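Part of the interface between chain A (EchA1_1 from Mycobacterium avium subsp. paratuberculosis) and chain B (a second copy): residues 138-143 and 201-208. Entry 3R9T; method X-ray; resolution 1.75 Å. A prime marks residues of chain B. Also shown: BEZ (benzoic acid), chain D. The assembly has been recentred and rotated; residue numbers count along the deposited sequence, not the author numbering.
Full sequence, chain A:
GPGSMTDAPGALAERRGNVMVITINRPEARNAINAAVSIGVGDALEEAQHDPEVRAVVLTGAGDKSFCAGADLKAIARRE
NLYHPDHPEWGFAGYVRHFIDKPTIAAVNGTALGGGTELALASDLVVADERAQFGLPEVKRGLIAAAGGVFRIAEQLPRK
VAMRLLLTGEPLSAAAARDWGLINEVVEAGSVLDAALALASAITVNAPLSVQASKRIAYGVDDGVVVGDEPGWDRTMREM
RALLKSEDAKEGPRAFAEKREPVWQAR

Chain A, residues 138-143: EVKRGL
Chain B (201-208) SAITVNAP

This is a small contact held by two hydrogen bonds, one backbone and one lysine-to-asparagine, with close van der Waals packing beside them, in which a 3-10 turn of chain A meets the loop that follows a helix of chain B, burying 246 Å² in all. The register pairs Lys140 CA with Asn206′ CA at 4.9 Å and Gly142 CA with Ala207′ CA at 5.0 Å.

In chain A, residues 138-140 take 3-10 angles, from -57/-36 at Glu138 to -82/-13 at Lys140. Glu138 O accepts from Arg141 N at 2.9 Å and from Leu143 N at 3.1 Å. Val139 O accepts from Ala207′ N at 3.0 Å, with an N-H...O angle of 161°, a nearly straight bond. Ala207′ (-66/122) is the N-cap residue of the next helix. Asn206′ (-86/167) is extended, after Asn206′ N closes on Ile203′ O at 2.9 Å.

Lys140 starts with its CA-to-CB bond pointing away, yet its m, t, t, m chain brings the end back: Lys140 NZ donates to Asn206′ OD1 at 2.8 Å. Asn206′ points toward chain A with chi1 m and chi2 -32°; Asn206′ ND2, hydrogen-bonded elsewhere in the structure, lies 3.7 Å from Val139 CG2 (chi1 m). A water extends the lysine's reach, accepting from Lys140 NZ at 2.8 Å and lying 2.6 Å from Ala202′ O, in a geometry suited to donating to it, while Val205′ CG2 (chi1 m) sits 3.9 Å from Lys140 NZ.

Gly142 is at 69/19, a positive phi that by itself favours glycine. Gly142 CA packs 3.5 Å from Ala207′ CB, which points toward chain A. The rule to take from it: a backbone bond, Ala207′ N to Val139 O, lies beside a side-chain bond from the adjacent residues, Lys140 NZ to Asn206′ OD1.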

# COMPACT_ATOMS: atom_id res chain seq x y z
N GLU A 138 -16.59 -15.49 -1.94
CA GLU A 138 -16.56 -16.36 -3.12
C GLU A 138 -15.87 -17.69 -2.81
O GLU A 138 -16.26 -18.76 -3.30
CB GLU A 138 -15.86 -15.68 -4.30
CG GLU A 138 -16.65 -14.52 -5.00
CD GLU A 138 -16.40 -13.14 -4.38
OE1 GLU A 138 -15.92 -13.07 -3.23
OE2 GLU A 138 -16.71 -12.12 -5.05
N VAL A 139 -14.84 -17.61 -1.97
CA VAL A 139 -14.11 -18.82 -1.56
C VAL A 139 -14.96 -19.86 -0.83
O VAL A 139 -14.61 -21.04 -0.80
CB VAL A 139 -12.86 -18.47 -0.74
CG1 VAL A 139 -11.84 -17.79 -1.66
CG2 VAL A 139 -13.21 -17.65 0.53
N LYS A 140 -16.07 -19.41 -0.24
CA LYS A 140 -17.01 -20.29 0.44
C LYS A 140 -17.98 -20.96 -0.54
O LYS A 140 -18.71 -21.88 -0.15
CB LYS A 140 -17.83 -19.51 1.47
CG LYS A 140 -16.99 -18.78 2.51
CD LYS A 140 -17.74 -18.45 3.80
CE LYS A 140 -16.76 -18.17 4.97
NZ LYS A 140 -16.14 -19.43 5.51
N ARG A 141 -18.02 -20.48 -1.79
CA ARG A 141 -18.93 -21.03 -2.80
C ARG A 141 -18.17 -21.73 -3.94
O ARG A 141 -18.74 -22.04 -4.97
CB ARG A 141 -19.89 -19.96 -3.39
CG ARG A 141 -20.53 -18.95 -2.41
CD ARG A 141 -21.24 -19.53 -1.19
NE ARG A 141 -21.58 -18.43 -0.27
CZ ARG A 141 -21.78 -18.53 1.04
NH1 ARG A 141 -21.70 -19.71 1.67
NH2 ARG A 141 -22.07 -17.44 1.75
N GLY A 142 -16.88 -22.01 -3.72
CA GLY A 142 -16.06 -22.67 -4.73
C GLY A 142 -15.75 -21.84 -5.96
O GLY A 142 -15.36 -22.41 -6.98
N LEU A 143 -15.90 -20.52 -5.86
CA LEU A 143 -15.54 -19.58 -6.94
C LEU A 143 -14.43 -18.64 -6.43
O LEU A 143 -13.80 -18.95 -5.44
CB LEU A 143 -16.78 -18.79 -7.38
CG LEU A 143 -17.88 -19.72 -7.91
CD1 LEU A 143 -19.22 -19.00 -8.10
CD2 LEU A 143 -17.42 -20.35 -9.21
N SER B 201 -8.51 -22.71 10.64
CA SER B 201 -9.83 -23.33 10.49
C SER B 201 -10.81 -22.43 9.74
O SER B 201 -11.64 -22.94 9.00
CB SER B 201 -10.40 -23.84 11.83
OG SER B 201 -11.01 -22.82 12.60
N ALA B 202 -10.66 -21.11 9.86
CA ALA B 202 -11.50 -20.14 9.13
C ALA B 202 -11.24 -20.13 7.63
O ALA B 202 -12.05 -19.60 6.87
CB ALA B 202 -11.32 -18.71 9.71
N ILE B 203 -10.10 -20.69 7.21
CA ILE B 203 -9.71 -20.80 5.80
C ILE B 203 -9.95 -22.20 5.27
O ILE B 203 -10.46 -22.34 4.16
CB ILE B 203 -8.21 -20.44 5.62
CG1 ILE B 203 -7.94 -19.04 6.15
CG2 ILE B 203 -7.78 -20.57 4.12
CD1 ILE B 203 -6.44 -18.74 6.29
N THR B 204 -9.63 -23.24 6.05
CA THR B 204 -9.67 -24.61 5.54
C THR B 204 -11.09 -25.13 5.34
O THR B 204 -11.28 -26.13 4.64
CB THR B 204 -8.88 -25.59 6.45
OG1 THR B 204 -9.50 -25.63 7.74
CG2 THR B 204 -7.40 -25.16 6.59
N VAL B 205 -12.08 -24.46 5.94
CA VAL B 205 -13.48 -24.81 5.65
C VAL B 205 -13.88 -24.38 4.25
O VAL B 205 -14.91 -24.84 3.74
CB VAL B 205 -14.48 -24.22 6.67
CG1 VAL B 205 -14.24 -24.84 8.05
CG2 VAL B 205 -14.43 -22.67 6.72
N ASN B 206 -13.08 -23.51 3.62
CA ASN B 206 -13.40 -22.97 2.29
C ASN B 206 -12.91 -23.89 1.18
O ASN B 206 -12.14 -24.82 1.43
CB ASN B 206 -12.83 -21.56 2.15
CG ASN B 206 -13.41 -20.60 3.19
OD1 ASN B 206 -14.58 -20.74 3.60
ND2 ASN B 206 -12.60 -19.63 3.62
N ALA B 207 -13.38 -23.62 -0.03
CA ALA B 207 -13.07 -24.46 -1.19
C ALA B 207 -11.59 -24.39 -1.51
O ALA B 207 -11.08 -23.30 -1.72
CB ALA B 207 -13.90 -24.05 -2.38
N PRO B 208 -10.89 -25.54 -1.50
CA PRO B 208 -9.43 -25.53 -1.68
C PRO B 208 -8.96 -24.90 -2.98
O PRO B 208 -8.01 -24.14 -2.99
CB PRO B 208 -9.05 -27.02 -1.67
CG PRO B 208 -10.31 -27.75 -1.90
CD PRO B 208 -11.38 -26.91 -1.27
C BEZ D . -17.40 -12.50 -8.38
O1 BEZ D . -16.60 -11.56 -8.58
O2 BEZ D . -17.83 -12.76 -7.24
C1 BEZ D . -17.85 -13.33 -9.54
C2 BEZ D . -18.43 -14.57 -9.30
C3 BEZ D . -18.86 -15.35 -10.37
C4 BEZ D . -18.70 -14.89 -11.67
C5 BEZ D . -18.13 -13.65 -11.92
C6 BEZ D . -17.70 -12.87 -10.85
O HOH W 1 -14.47 -18.91 7.67